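PDB 1YSQ: DNA-binding transcriptional repressor YiaJ from Escherichia coli, which represses transcription of the yiaKLMNOPQRS operon as an IclR-family DNA-binding regulator, represented here by its C-terminal effector-binding domain. Local coordinates for residues Ala120-Glu125 with Val130-Val135; Val148-Ser153 with Lys167-Thr172; Arg34-Ala39 with Pro79-Ser84; Asn30-Glu35 with Ser67-Ile72. All blocks are in the same frame, centred on the assembly; numbering follows the deposited sequence.

How the interactions relate
Following the chain from the N terminus, interactions 4 and 3 both start from strand 28-35 and share Arg-34 and Glu-35. The loop closed by interaction 4 ends first, on helix 68-75, and the one closed by interaction 3 runs on to helix 79-88. Interaction 1 follows as a beta hairpin at one edge of the sheet, and interaction 2 then closes a loop from strand 146-153 to helix 162-182. The antiparallel sheet ties them together: Ile-133 and Val-135 of interaction 1 bond to Ile-150 and Val-148 of interaction 2, whose Ser-149 bonds in turn to Asn-30 of interaction 4. Helices 68-75 and 162-182 cover opposite faces of this sheet.

Interaction 1: Ala120-Glu125 with Val130-Val135; sequences AMDREE and VSCIAV
Asp-122 and Cys-132 face each other as an antiparallel hydrogen-bonded pair, with their CB atoms 3.8 Å apart on the same side of the sheet. Two backbone bonds join them, Asp-122 N to Cys-132 O at 2.9 Å and Cys-132 N to Asp-122 O. Ala-120 pairs in the same way with Ala-134, its N lying 3.0 Å from Ala-134 O, and the small methyl groups of this pair lie under helix 68-75, where both touch Ile-72. These strands form the beta hairpin at the edge of the GAF-like sheet of the IclR effector-binding domain. On the other face Met-121 and Ile-133 run alongside each other from neighbouring strands, with Met-121 CE 4.1 Å from Ile-133 CG1, and Leu-157 packs on both. Toward the turn, Asp-122 swings its CG anti to the backbone N (chi1 165°), and OD1 accepts from Glu-125 N at 2.7 Å, forming an Asx motif. Its other oxygen, OD2, bonds to Asn-126 ND2 and to a water 2.8 Å away that also contacts Val-130 O. Replacing this aspartate by an alanine is likely to leave Glu-125 N and Asn-126 ND2 without their acceptors and the turn freer to shift. Glu-125 OE2 in turn accepts from Arg-123 N at 2.9 Å, approached from above the carboxylate plane.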
loop_
_atom_site.group_PDB
_atom_site.type_symbol
_atom_site.label_atom_id
_atom_site.label_comp_id
_atom_site.label_asym_id
_atom_site.label_seq_id
_atom_site.Cartn_x
_atom_site.Cartn_y
_atom_site.Cartn_z
ATOM N N ALA A 120 -0.114 6.643 3.005
ATOM C CA ALA A 120 -1.265 6.103 3.693
ATOM C C ALA A 120 -0.836 5.113 4.767
ATOM O O ALA A 120 0.259 4.557 4.712
ATOM C CB ALA A 120 -2.179 5.398 2.695
ATOM N N MET A 121 -1.723 4.874 5.722
ATOM C CA MET A 121 -1.497 3.810 6.684
ATOM C C MET A 121 -2.692 2.895 6.732
ATOM O O MET A 121 -3.820 3.302 6.409
ATOM C CB MET A 121 -1.226 4.405 8.074
ATOM C CG MET A 121 0.245 4.781 8.307
ATOM S SD MET A 121 0.536 5.209 10.079
ATOM C CE MET A 121 1.198 4.090 10.460
ATOM N N ASP A 122 -2.435 1.640 7.095
ATOM C CA ASP A 122 -3.484 0.785 7.588
ATOM C C ASP A 122 -3.304 0.814 9.100
ATOM O O ASP A 122 -2.339 0.261 9.625
ATOM C CB ASP A 122 -3.343 -0.631 7.026
ATOM C CG ASP A 122 -4.196 -1.647 7.780
ATOM O OD1 ASP A 122 -5.069 -1.232 8.593
ATOM O OD2 ASP A 122 -4.038 -2.880 7.633
ATOM N N ARG A 123 -4.218 1.498 9.782
ATOM C CA ARG A 123 -4.155 1.663 11.232
ATOM C C ARG A 123 -5.066 0.626 11.866
ATOM O O ARG A 123 -6.170 0.949 12.353
ATOM C CB ARG A 123 -4.572 3.090 11.643
ATOM C CG ARG A 123 -3.613 4.169 11.157
ATOM C CD ARG A 123 -4.051 5.625 11.461
ATOM N NE ARG A 123 -3.164 6.566 10.774
ATOM C CZ ARG A 123 -3.356 7.025 9.531
ATOM N NH1 ARG A 123 -4.424 6.664 8.832
ATOM N NH2 ARG A 123 -2.476 7.856 8.984
ATOM N N GLU A 124 -4.602 -0.626 11.844
ATOM C CA GLU A 124 -5.386 -1.766 12.362
ATOM C C GLU A 124 -6.820 -1.823 11.806
ATOM O O GLU A 124 -7.793 -2.072 12.548
ATOM C CB GLU A 124 -5.403 -1.740 13.896
ATOM C CG GLU A 124 -4.021 -1.690 14.534
ATOM C CD GLU A 124 -4.121 -1.620 16.050
ATOM O OE1 GLU A 124 -4.127 -0.500 16.588
ATOM O OE2 GLU A 124 -4.228 -2.683 16.687
ATOM N N GLU A 125 -6.944 -1.580 10.501
ATOM C CA GLU A 125 -8.236 -1.601 9.813
ATOM C C GLU A 125 -8.596 -2.983 9.260
ATOM O O GLU A 125 -9.737 -3.212 8.862
ATOM C CB GLU A 125 -8.256 -0.568 8.677
ATOM C CG GLU A 125 -8.119 0.865 9.174
ATOM C CD GLU A 125 -7.533 1.797 8.121
ATOM O OE1 GLU A 125 -7.988 1.745 6.955
ATOM O OE2 GLU A 125 -6.600 2.550 8.467
ATOM N N VAL A 130 -1.975 -5.368 13.591
ATOM C CA VAL A 130 -1.304 -5.321 12.299
ATOM C C VAL A 130 -1.504 -3.920 11.717
ATOM O O VAL A 130 -2.646 -3.443 11.619
ATOM C CB VAL A 130 -1.872 -6.376 11.311
ATOM C CG1 VAL A 130 -1.192 -6.281 9.926
ATOM C CG2 VAL A 130 -1.765 -7.799 11.902
ATOM N N SER A 131 -0.389 -3.279 11.361
ATOM C CA SER A 131 -0.377 -1.950 10.733
ATOM C C SER A 131 0.404 -1.982 9.427
ATOM O O SER A 131 1.238 -2.871 9.231
ATOM C CB SER A 131 0.270 -0.945 11.679
ATOM O OG SER A 131 -0.498 -0.842 12.867
ATOM N N CYS A 132 0.146 -1.029 8.526
ATOM C CA CYS A 132 0.957 -0.908 7.315
ATOM C C CYS A 132 1.220 0.554 6.991
ATOM O O CYS A 132 0.453 1.435 7.412
ATOM C CB CYS A 132 0.257 -1.572 6.115
ATOM S SG CYS A 132 -0.301 -3.245 6.517
ATOM N N ILE A 133 2.304 0.802 6.252
ATOM C CA ILE A 133 2.586 2.151 5.703
ATOM C C ILE A 133 2.747 1.960 4.203
ATOM O O ILE A 133 3.450 1.043 3.783
ATOM C CB ILE A 133 3.899 2.741 6.275
ATOM C CG1 ILE A 133 3.940 2.643 7.798
ATOM C CG2 ILE A 133 4.075 4.229 5.846
ATOM C CD1 ILE A 133 5.366 2.727 8.359
ATOM N N ALA A 134 2.119 2.818 3.399
ATOM C CA ALA A 134 2.127 2.629 1.948
ATOM C C ALA A 134 2.418 3.953 1.232
ATOM O O ALA A 134 2.124 5.043 1.762
ATOM C CB ALA A 134 0.785 2.052 1.481
ATOM N N VAL A 135 3.020 3.847 0.047
ATOM C CA VAL A 135 3.310 4.995 -0.809
ATOM C C VAL A 135 2.967 4.685 -2.280
ATOM O O VAL A 135 2.990 3.529 -2.701
ATOM C CB VAL A 135 4.811 5.433 -0.732
ATOM C CG1 VAL A 135 5.155 6.017 0.633
ATOM C CG2 VAL A 135 5.754 4.275 -1.105
HETATM O O HOH W 1 -4.823 -4.229 9.958
#

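Interaction 2: Val148-Ser153 with Lys167-Thr172; sequences VSISLS and KPLRET. With PO4 (phosphate ion), chain C; PO4 (phosphate ion), chain B.
Val-148, Ile-150 and Leu-169 meet through aliphatic carbons, so the flat group of this region is the peptide carbonyl of Pro-168, one residue before Leu-169 on the helix. Thr-172 OG1 approaches Pro-168 O from one side of the carbonyl plane, at 2.8 Å, and Thr-172 N from the other. The contact is sheet-to-helix packing in the GAF-like effector domain: strand segment 148-153 and helix segment 167-172 run roughly antiparallel, at 152°, and their axes come within 9.0 Å of each other. Leu-169 carries the helix side. Its CG lies anti to the backbone N (chi1 171°), which sends the branch toward the strand, where CD1 settles 3.6 Å from Val-148 CG1. Leu-169 and the two strand side chains come from opposing sides and pass alongside one another, Ile-150 laying its CD1 3.9 Å from Leu-169 CB. The leucine is thus gripped at its root by one strand side chain and at its branch by another, while Leu-21 of helix 8-25 and Val-135 of the neighbouring strand also touch it. Between the two aliphatic residues Ser-149 points away from the helix, and its OG lies 2.9 Å from O3 of the phosphate of chain B on the other face of the sheet. At the strand end Ser-153 OG caps Arg-156 N, and Ser-153 N donates to O2 of the phosphate of chain C at 2.9 Å, with an N-H...O angle of 155°.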
loop_
_atom_site.group_PDB
_atom_site.type_symbol
_atom_site.label_atom_id
_atom_site.label_comp_id
_atom_site.label_asym_id
_atom_site.label_seq_id
_atom_site.Cartn_x
_atom_site.Cartn_y
_atom_site.Cartn_z
ATOM N N VAL A 148 3.654 0.606 -3.007
ATOM C CA VAL A 148 4.514 -0.237 -2.183
ATOM C C VAL A 148 4.070 -0.074 -0.738
ATOM O O VAL A 148 3.714 1.028 -0.329
ATOM C CB VAL A 148 6.004 0.215 -2.252
ATOM C CG1 VAL A 148 6.932 -0.759 -1.482
ATOM C CG2 VAL A 148 6.483 0.384 -3.686
ATOM N N SER A 149 4.118 -1.154 0.047
ATOM C CA SER A 149 3.817 -1.024 1.469
ATOM C C SER A 149 4.713 -1.872 2.358
ATOM O O SER A 149 5.322 -2.840 1.892
ATOM C CB SER A 149 2.321 -1.297 1.732
ATOM O OG SER A 149 2.020 -2.683 1.695
ATOM N N ILE A 150 4.830 -1.465 3.623
ATOM C CA ILE A 150 5.524 -2.249 4.641
ATOM C C ILE A 150 4.485 -2.693 5.660
ATOM O O ILE A 150 3.729 -1.855 6.160
ATOM C CB ILE A 150 6.614 -1.393 5.363
ATOM C CG1 ILE A 150 7.717 -0.961 4.383
ATOM C CG2 ILE A 150 7.183 -2.178 6.566
ATOM C CD1 ILE A 150 8.773 0.041 4.984
ATOM N N SER A 151 4.436 -3.994 5.984
ATOM C CA SER A 151 3.542 -4.469 7.046
ATOM C C SER A 151 4.386 -4.826 8.252
ATOM O O SER A 151 5.490 -5.365 8.107
ATOM C CB SER A 151 2.736 -5.722 6.633
ATOM O OG SER A 151 2.178 -5.626 5.329
ATOM N N LEU A 152 3.858 -4.537 9.439
ATOM C CA LEU A 152 4.548 -4.837 10.686
ATOM C C LEU A 152 3.542 -4.790 11.827
ATOM O O LEU A 152 2.415 -4.321 11.637
ATOM C CB LEU A 152 5.707 -3.852 10.926
ATOM C CG LEU A 152 5.402 -2.394 11.297
ATOM C CD1 LEU A 152 6.687 -1.723 11.801
ATOM C CD2 LEU A 152 4.812 -1.596 10.146
ATOM N N SER A 153 3.934 -5.284 13.003
ATOM C CA SER A 153 3.064 -5.208 14.174
ATOM C C SER A 153 2.874 -3.751 14.603
ATOM O O SER A 153 3.806 -2.929 14.532
ATOM C CB SER A 153 3.622 -6.030 15.350
ATOM O OG SER A 153 4.856 -5.489 15.794
ATOM N N LYS A 167 10.577 7.138 5.416
ATOM C CA LYS A 167 11.701 7.650 4.643
ATOM C C LYS A 167 12.325 6.645 3.639
ATOM O O LYS A 167 12.359 6.953 2.448
ATOM C CB LYS A 167 12.751 8.301 5.537
ATOM C CG LYS A 167 13.753 9.123 4.753
ATOM C CD LYS A 167 14.740 9.770 5.688
ATOM C CE LYS A 167 16.146 9.572 5.185
ATOM N NZ LYS A 167 16.619 10.840 4.595
ATOM N N PRO A 168 12.822 5.483 4.075
ATOM C CA PRO A 168 13.350 4.491 3.119
ATOM C C PRO A 168 12.260 3.927 2.203
ATOM O O PRO A 168 12.533 3.597 1.051
ATOM C CB PRO A 168 13.935 3.382 4.018
ATOM C CG PRO A 168 13.270 3.573 5.352
ATOM C CD PRO A 168 12.998 5.045 5.476
ATOM N N LEU A 169 11.036 3.816 2.715
ATOM C CA LEU A 169 9.911 3.319 1.911
ATOM C C LEU A 169 9.675 4.260 0.731
ATOM O O LEU A 169 9.535 3.823 -0.422
ATOM C CB LEU A 169 8.635 3.244 2.769
ATOM C CG LEU A 169 7.332 2.939 2.006
ATOM C CD1 LEU A 169 7.399 1.618 1.239
ATOM C CD2 LEU A 169 6.177 2.938 2.976
ATOM N N ARG A 170 9.654 5.560 1.013
ATOM C CA ARG A 170 9.447 6.521 -0.061
ATOM C C ARG A 170 10.641 6.546 -1.029
ATOM O O ARG A 170 10.464 6.606 -2.259
ATOM C CB ARG A 170 9.144 7.909 0.487
ATOM C CG ARG A 170 9.082 8.981 -0.618
ATOM C CD ARG A 170 8.794 10.373 -0.094
ATOM N NE ARG A 170 9.772 10.772 0.921
ATOM C CZ ARG A 170 9.492 10.945 2.213
ATOM N NH1 ARG A 170 8.245 10.778 2.670
ATOM N NH2 ARG A 170 10.460 11.294 3.039
ATOM N N GLU A 171 11.853 6.467 -0.485
ATOM C CA GLU A 171 13.046 6.438 -1.335
ATOM C C GLU A 171 12.995 5.246 -2.307
ATOM O O GLU A 171 13.403 5.362 -3.466
ATOM C CB GLU A 171 14.312 6.405 -0.484
ATOM C CG GLU A 171 14.626 7.754 0.155
ATOM C CD GLU A 171 15.661 7.671 1.261
ATOM O OE1 GLU A 171 16.145 6.558 1.558
ATOM O OE2 GLU A 171 15.981 8.726 1.839
ATOM N N THR A 172 12.495 4.114 -1.808
ATOM C CA THR A 172 12.304 2.910 -2.614
ATOM C C THR A 172 11.309 3.158 -3.760
ATOM O O THR A 172 11.641 2.881 -4.920
ATOM C CB THR A 172 11.872 1.747 -1.702
ATOM O OG1 THR A 172 12.931 1.447 -0.766
ATOM C CG2 THR A 172 11.666 0.447 -2.496
HETATM P P PO4 C . 7.717 -6.914 13.549
HETATM O O1 PO4 C . 8.032 -8.002 14.541
HETATM O O2 PO4 C . 6.480 -6.193 13.982
HETATM O O3 PO4 C . 8.924 -6.029 13.474
HETATM O O4 PO4 C . 7.489 -7.500 12.169
HETATM P P PO4 B . -1.907 -2.949 2.256
HETATM O O1 PO4 B . -2.679 -2.536 3.522
HETATM O O2 PO4 B . -1.750 -1.816 1.293
HETATM O O3 PO4 B . -0.549 -3.536 2.592
HETATM O O4 PO4 B . -2.750 -4.030 1.598
#

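Interaction 3: Arg34-Ala39 with Pro79-Ser84; sequences REDDHA and PDYVKS. With PO4 (phosphate ion), chain D.
Arg-34 sits over one face of the Tyr-81 ring without lying flat on it: the guanidinium and ring planes are 68° apart, so an edge of the cation points into the pi face. NH2 makes the approach, 3.1 Å from Tyr-81 CZ and displaced toward the hydroxyl end of the ring. This is a cation-pi contact, with Arg-34 CZ 4.6 Å from the ring centroid. The side chain is extended from CG to NE, and Asp-36 O, accepting from Arg-34 NE on a lone pair at 2.8 Å and within the guanidinium plane, helps hold it. NH1 turns instead to O4 of the phosphate of chain D in a weak bond.

At the ring edge, Tyr-81 OH donates to Asp-36 OD1 at 2.8 Å, arriving from above the carboxylate plane. Asp-37 CB packs against the same hydroxyl at 3.3 Å, and Asp-37 OD2 is held by His-89. The arrangement joins the type II' turn of the hairpin between strands 28-35 and 38-45 to helix 79-88, at the protein surface. Because the tyrosine hydroxyl donates to a carboxylate, the ring probably gains electron density, which would strengthen its hold on the arginine.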
loop_
_atom_site.group_PDB
_atom_site.type_symbol
_atom_site.label_atom_id
_atom_site.label_comp_id
_atom_site.label_asym_id
_atom_site.label_seq_id
_atom_site.Cartn_x
_atom_site.Cartn_y
_atom_site.Cartn_z
ATOM N N ARG A 34 -2.900 -1.538 -9.465
ATOM C CA ARG A 34 -4.330 -1.305 -9.394
ATOM C C ARG A 34 -5.059 -2.041 -10.507
ATOM O O ARG A 34 -4.653 -1.992 -11.659
ATOM C CB ARG A 34 -4.653 0.193 -9.478
ATOM C CG ARG A 34 -6.066 0.496 -8.982
ATOM C CD ARG A 34 -6.644 1.793 -9.485
ATOM N NE ARG A 34 -8.012 1.930 -8.995
ATOM C CZ ARG A 34 -8.606 3.083 -8.711
ATOM N NH1 ARG A 34 -7.958 4.237 -8.863
ATOM N NH2 ARG A 34 -9.852 3.080 -8.258
ATOM N N GLU A 35 -6.138 -2.731 -10.154
ATOM C CA GLU A 35 -7.043 -3.270 -11.162
ATOM C C GLU A 35 -8.446 -2.784 -10.842
ATOM O O GLU A 35 -9.237 -3.508 -10.233
ATOM C CB GLU A 35 -6.971 -4.798 -11.194
ATOM C CG GLU A 35 -7.860 -5.469 -12.220
ATOM C CD GLU A 35 -7.574 -6.955 -12.308
ATOM O OE1 GLU A 35 -8.052 -7.728 -11.438
ATOM O OE2 GLU A 35 -6.845 -7.342 -13.236
ATOM N N ASP A 36 -8.733 -1.535 -11.219
ATOM C CA ASP A 36 -10.049 -0.928 -10.947
ATOM C C ASP A 36 -10.416 -0.892 -9.436
ATOM O O ASP A 36 -9.852 -0.094 -8.691
ATOM C CB ASP A 36 -11.119 -1.647 -11.781
ATOM C CG ASP A 36 -12.463 -0.942 -11.779
ATOM O OD1 ASP A 36 -12.602 0.161 -11.186
ATOM O OD2 ASP A 36 -13.454 -1.455 -12.345
ATOM N N ASP A 37 -11.342 -1.748 -8.998
ATOM C CA ASP A 37 -11.878 -1.713 -7.629
ATOM C C ASP A 37 -11.156 -2.598 -6.601
ATOM O O ASP A 37 -11.679 -2.843 -5.512
ATOM C CB ASP A 37 -13.391 -2.011 -7.643
ATOM C CG ASP A 37 -13.704 -3.470 -7.941
ATOM O OD1 ASP A 37 -12.881 -4.145 -8.596
ATOM O OD2 ASP A 37 -14.755 -4.022 -7.552
ATOM N N HIS A 38 -9.948 -3.050 -6.942
ATOM C CA HIS A 38 -9.086 -3.787 -6.022
ATOM C C HIS A 38 -7.611 -3.502 -6.331
ATOM O O HIS A 38 -7.267 -3.100 -7.448
ATOM C CB HIS A 38 -9.380 -5.306 -6.056
ATOM C CG HIS A 38 -9.462 -5.868 -7.438
ATOM N ND1 HIS A 38 -10.525 -5.612 -8.285
ATOM C CD2 HIS A 38 -8.591 -6.626 -8.146
ATOM C CE1 HIS A 38 -10.307 -6.196 -9.449
ATOM N NE2 HIS A 38 -9.149 -6.827 -9.387
ATOM N N ALA A 39 -6.757 -3.699 -5.333
ATOM C CA ALA A 39 -5.315 -3.772 -5.547
ATOM C C ALA A 39 -4.983 -5.251 -5.804
ATOM O O ALA A 39 -5.637 -6.136 -5.242
ATOM C CB ALA A 39 -4.548 -3.242 -4.299
ATOM N N PRO A 79 -12.875 11.948 -7.281
ATOM C CA PRO A 79 -13.809 11.774 -6.154
ATOM C C PRO A 79 -15.115 11.093 -6.534
ATOM O O PRO A 79 -15.722 10.456 -5.661
ATOM C CB PRO A 79 -14.055 13.197 -5.632
ATOM C CG PRO A 79 -13.485 14.126 -6.668
ATOM C CD PRO A 79 -12.572 13.367 -7.552
ATOM N N ASP A 80 -15.544 11.203 -7.795
ATOM C CA ASP A 80 -16.759 10.509 -8.233
ATOM C C ASP A 80 -16.574 8.995 -8.115
ATOM O O ASP A 80 -17.537 8.266 -7.896
ATOM C CB ASP A 80 -17.121 10.855 -9.682
ATOM C CG ASP A 80 -17.647 12.283 -9.842
ATOM O OD1 ASP A 80 -17.864 12.986 -8.829
ATOM O OD2 ASP A 80 -17.856 12.785 -10.966
ATOM N N TYR A 81 -15.332 8.528 -8.249
ATOM C CA TYR A 81 -15.069 7.097 -8.113
ATOM C C TYR A 81 -15.492 6.597 -6.730
ATOM O O TYR A 81 -16.130 5.538 -6.605
ATOM C CB TYR A 81 -13.591 6.757 -8.386
ATOM C CG TYR A 81 -13.330 5.259 -8.419
ATOM C CD1 TYR A 81 -13.171 4.588 -9.639
ATOM C CD2 TYR A 81 -13.285 4.509 -7.233
ATOM C CE1 TYR A 81 -12.956 3.204 -9.674
ATOM C CE2 TYR A 81 -13.087 3.125 -7.254
ATOM C CZ TYR A 81 -12.917 2.483 -8.483
ATOM O OH TYR A 81 -12.707 1.122 -8.532
ATOM N N VAL A 82 -15.136 7.375 -5.699
ATOM C CA VAL A 82 -15.320 6.982 -4.302
ATOM C C VAL A 82 -16.812 6.916 -3.962
ATOM O O VAL A 82 -17.276 5.947 -3.362
ATOM C CB VAL A 82 -14.603 7.953 -3.313
ATOM C CG1 VAL A 82 -14.586 7.388 -1.894
ATOM C CG2 VAL A 82 -13.189 8.292 -3.793
ATOM N N LYS A 83 -17.547 7.945 -4.370
ATOM C CA LYS A 83 -19.006 7.950 -4.243
ATOM C C LYS A 83 -19.653 6.730 -4.918
ATOM O O LYS A 83 -20.418 6.016 -4.270
ATOM C CB LYS A 83 -19.612 9.265 -4.772
ATOM C CG LYS A 83 -21.107 9.387 -4.478
ATOM C CD LYS A 83 -21.540 10.808 -4.138
ATOM C CE LYS A 83 -23.011 11.030 -4.505
ATOM N NZ LYS A 83 -23.154 11.912 -5.705
ATOM N N SER A 84 -19.318 6.471 -6.185
ATOM C CA SER A 84 -19.905 5.337 -6.914
ATOM C C SER A 84 -19.437 4.004 -6.329
ATOM O O SER A 84 -20.196 3.045 -6.289
ATOM C CB SER A 84 -19.582 5.392 -8.417
ATOM O OG SER A 84 -19.933 6.658 -8.957
HETATM P P PO4 D . -4.820 5.826 -9.825
HETATM O O1 PO4 D . -4.191 4.536 -9.340
HETATM O O2 PO4 D . -5.073 6.752 -8.649
HETATM O O3 PO4 D . -3.916 6.486 -10.846
HETATM O O4 PO4 D . -6.153 5.450 -10.436
#

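Interaction 4: Asn30-Glu35 with Ser67-Ile72; sequences NFSSRE and SAMGKI. With PO4 (phosphate ion), chain B; PO4 (phosphate ion), chain D.
Met-69 reaches from the first turn of helix 68-75 across to strand 28-35 and lays its thioether against Ser-32. SD lies 3.3 Å from Ser-32 OG, a hydroxyl hydrogen-bonded to Tyr-73 OH. At SD the chain bends (chi3 -69°), and the methyl group CE turns toward Asn-30, 3.8 Å from its CB. The amide end of Asn-30 is occupied on the strand side, where OD1 accepts from Ser-151. Met-69 CG, CB and CE all border O2 of the chain B phosphate, CG at 3.2 Å, placing the methionine between strand and anion. Shortening Met-69 to an alanine would probably open a gap beside Ser-32 and Asn-30 and take away the thioether and methyl part of the apolar wall beside the phosphate.

The phosphate, probably from the crystallisation liquor, is gripped by the helix start: Met-69 N donates to O2 at 2.7 Å in a nearly straight bond (172°), and Ala-68 N to O1 at 3.0 Å. Ser-67, the N-cap, accepts from Gly-70 N through its OG at 3.0 Å. The helix dipole probably adds to the attraction. An anion held by a helix N terminus above the central sheet may mark the effector pocket of IclR-type GAF-like domains.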
loop_
_atom_site.group_PDB
_atom_site.type_symbol
_atom_site.label_atom_id
_atom_site.label_comp_id
_atom_site.label_asym_id
_atom_site.label_seq_id
_atom_site.Cartn_x
_atom_site.Cartn_y
_atom_site.Cartn_z
ATOM N N ASN A 30 5.355 -5.330 0.421
ATOM C CA ASN A 30 4.265 -5.624 -0.520
ATOM C C ASN A 30 4.360 -4.687 -1.702
ATOM O O ASN A 30 4.688 -3.503 -1.545
ATOM C CB ASN A 30 2.892 -5.374 0.132
ATOM C CG ASN A 30 2.771 -6.007 1.505
ATOM O OD1 ASN A 30 2.769 -5.325 2.537
ATOM N ND2 ASN A 30 2.680 -7.315 1.526
ATOM N N PHE A 31 4.030 -5.208 -2.877
ATOM C CA PHE A 31 4.033 -4.394 -4.094
ATOM C C PHE A 31 2.802 -4.762 -4.904
ATOM O O PHE A 31 2.621 -5.924 -5.284
ATOM C CB PHE A 31 5.313 -4.663 -4.888
ATOM C CG PHE A 31 5.488 -3.788 -6.094
ATOM C CD1 PHE A 31 5.594 -2.403 -5.968
ATOM C CD2 PHE A 31 5.591 -4.345 -7.358
ATOM C CE1 PHE A 31 5.766 -1.581 -7.102
ATOM C CE2 PHE A 31 5.774 -3.519 -8.493
ATOM C CZ PHE A 31 5.853 -2.146 -8.355
ATOM N N SER A 32 1.945 -3.775 -5.137
ATOM C CA SER A 32 0.695 -4.020 -5.837
ATOM C C SER A 32 0.559 -3.188 -7.106
ATOM O O SER A 32 1.287 -2.201 -7.291
ATOM C CB SER A 32 -0.494 -3.743 -4.908
ATOM O OG SER A 32 -0.686 -2.333 -4.775
ATOM N N SER A 33 -0.369 -3.615 -7.970
ATOM C CA SER A 33 -0.869 -2.806 -9.077
ATOM C C SER A 33 -2.339 -2.531 -8.788
ATOM O O SER A 33 -2.951 -3.181 -7.928
ATOM C CB SER A 33 -0.719 -3.543 -10.417
ATOM O OG SER A 33 -1.475 -4.756 -10.392
ATOM N N ARG A 34 -2.900 -1.538 -9.465
ATOM C CA ARG A 34 -4.330 -1.305 -9.394
ATOM C C ARG A 34 -5.059 -2.041 -10.507
ATOM O O ARG A 34 -4.653 -1.992 -11.659
ATOM C CB ARG A 34 -4.653 0.193 -9.478
ATOM C CG ARG A 34 -6.066 0.496 -8.982
ATOM C CD ARG A 34 -6.644 1.793 -9.485
ATOM N NE ARG A 34 -8.012 1.930 -8.995
ATOM C CZ ARG A 34 -8.606 3.083 -8.711
ATOM N NH1 ARG A 34 -7.958 4.237 -8.863
ATOM N NH2 ARG A 34 -9.852 3.080 -8.258
ATOM N N GLU A 35 -6.138 -2.731 -10.154
ATOM C CA GLU A 35 -7.043 -3.270 -11.162
ATOM C C GLU A 35 -8.446 -2.784 -10.842
ATOM O O GLU A 35 -9.237 -3.508 -10.233
ATOM C CB GLU A 35 -6.971 -4.798 -11.194
ATOM C CG GLU A 35 -7.860 -5.469 -12.220
ATOM C CD GLU A 35 -7.574 -6.955 -12.308
ATOM O OE1 GLU A 35 -8.052 -7.728 -11.438
ATOM O OE2 GLU A 35 -6.845 -7.342 -13.236
ATOM N N SER A 67 -7.389 -1.448 2.300
ATOM C CA SER A 67 -5.990 -1.641 1.909
ATOM C C SER A 67 -5.322 -0.277 1.890
ATOM O O SER A 67 -5.826 0.650 1.245
ATOM C CB SER A 67 -5.912 -2.281 0.515
ATOM O OG SER A 67 -4.630 -2.164 -0.088
ATOM N N ALA A 68 -4.186 -0.147 2.576
ATOM C CA ALA A 68 -3.438 1.123 2.536
ATOM C C ALA A 68 -3.061 1.517 1.097
ATOM O O ALA A 68 -3.251 2.673 0.684
ATOM C CB ALA A 68 -2.197 1.069 3.445
ATOM N N MET A 69 -2.525 0.564 0.338
ATOM C CA MET A 69 -2.243 0.774 -1.090
ATOM C C MET A 69 -3.524 1.111 -1.880
ATOM O O MET A 69 -3.520 2.024 -2.720
ATOM C CB MET A 69 -1.521 -0.444 -1.676
ATOM C CG MET A 69 -0.043 -0.612 -1.174
ATOM S SD MET A 69 0.881 -1.999 -1.935
ATOM C CE MET A 69 0.052 -3.256 -1.253
ATOM N N GLY A 70 -4.618 0.399 -1.587
ATOM C CA GLY A 70 -5.912 0.671 -2.215
ATOM C C GLY A 70 -6.410 2.089 -1.937
ATOM O O GLY A 70 -6.943 2.754 -2.827
ATOM N N LYS A 71 -6.216 2.566 -0.704
ATOM C CA LYS A 71 -6.605 3.935 -0.356
ATOM C C LYS A 71 -5.772 4.961 -1.128
ATOM O O LYS A 71 -6.294 5.994 -1.567
ATOM C CB LYS A 71 -6.527 4.160 1.157
ATOM C CG LYS A 71 -7.633 3.409 1.911
ATOM C CD LYS A 71 -7.681 3.800 3.407
ATOM C CE LYS A 71 -6.405 3.349 4.126
ATOM N NZ LYS A 71 -6.425 3.625 5.595
ATOM N N ILE A 72 -4.493 4.655 -1.343
ATOM C CA ILE A 72 -3.644 5.505 -2.190
ATOM C C ILE A 72 -4.224 5.603 -3.602
ATOM O O ILE A 72 -4.347 6.692 -4.151
ATOM C CB ILE A 72 -2.202 4.958 -2.204
ATOM C CG1 ILE A 72 -1.525 5.288 -0.878
ATOM C CG2 ILE A 72 -1.376 5.518 -3.390
ATOM C CD1 ILE A 72 -0.253 4.524 -0.656
HETATM P P PO4 B . -1.907 -2.949 2.256
HETATM O O1 PO4 B . -2.679 -2.536 3.522
HETATM O O2 PO4 B . -1.750 -1.816 1.293
HETATM O O3 PO4 B . -0.549 -3.536 2.592
HETATM O O4 PO4 B . -2.750 -4.030 1.598
HETATM P P PO4 D . -4.820 5.826 -9.825
HETATM O O1 PO4 D . -4.191 4.536 -9.340
HETATM O O2 PO4 D . -5.073 6.752 -8.649
HETATM O O3 PO4 D . -3.916 6.486 -10.846
HETATM O O4 PO4 D . -6.153 5.450 -10.436
#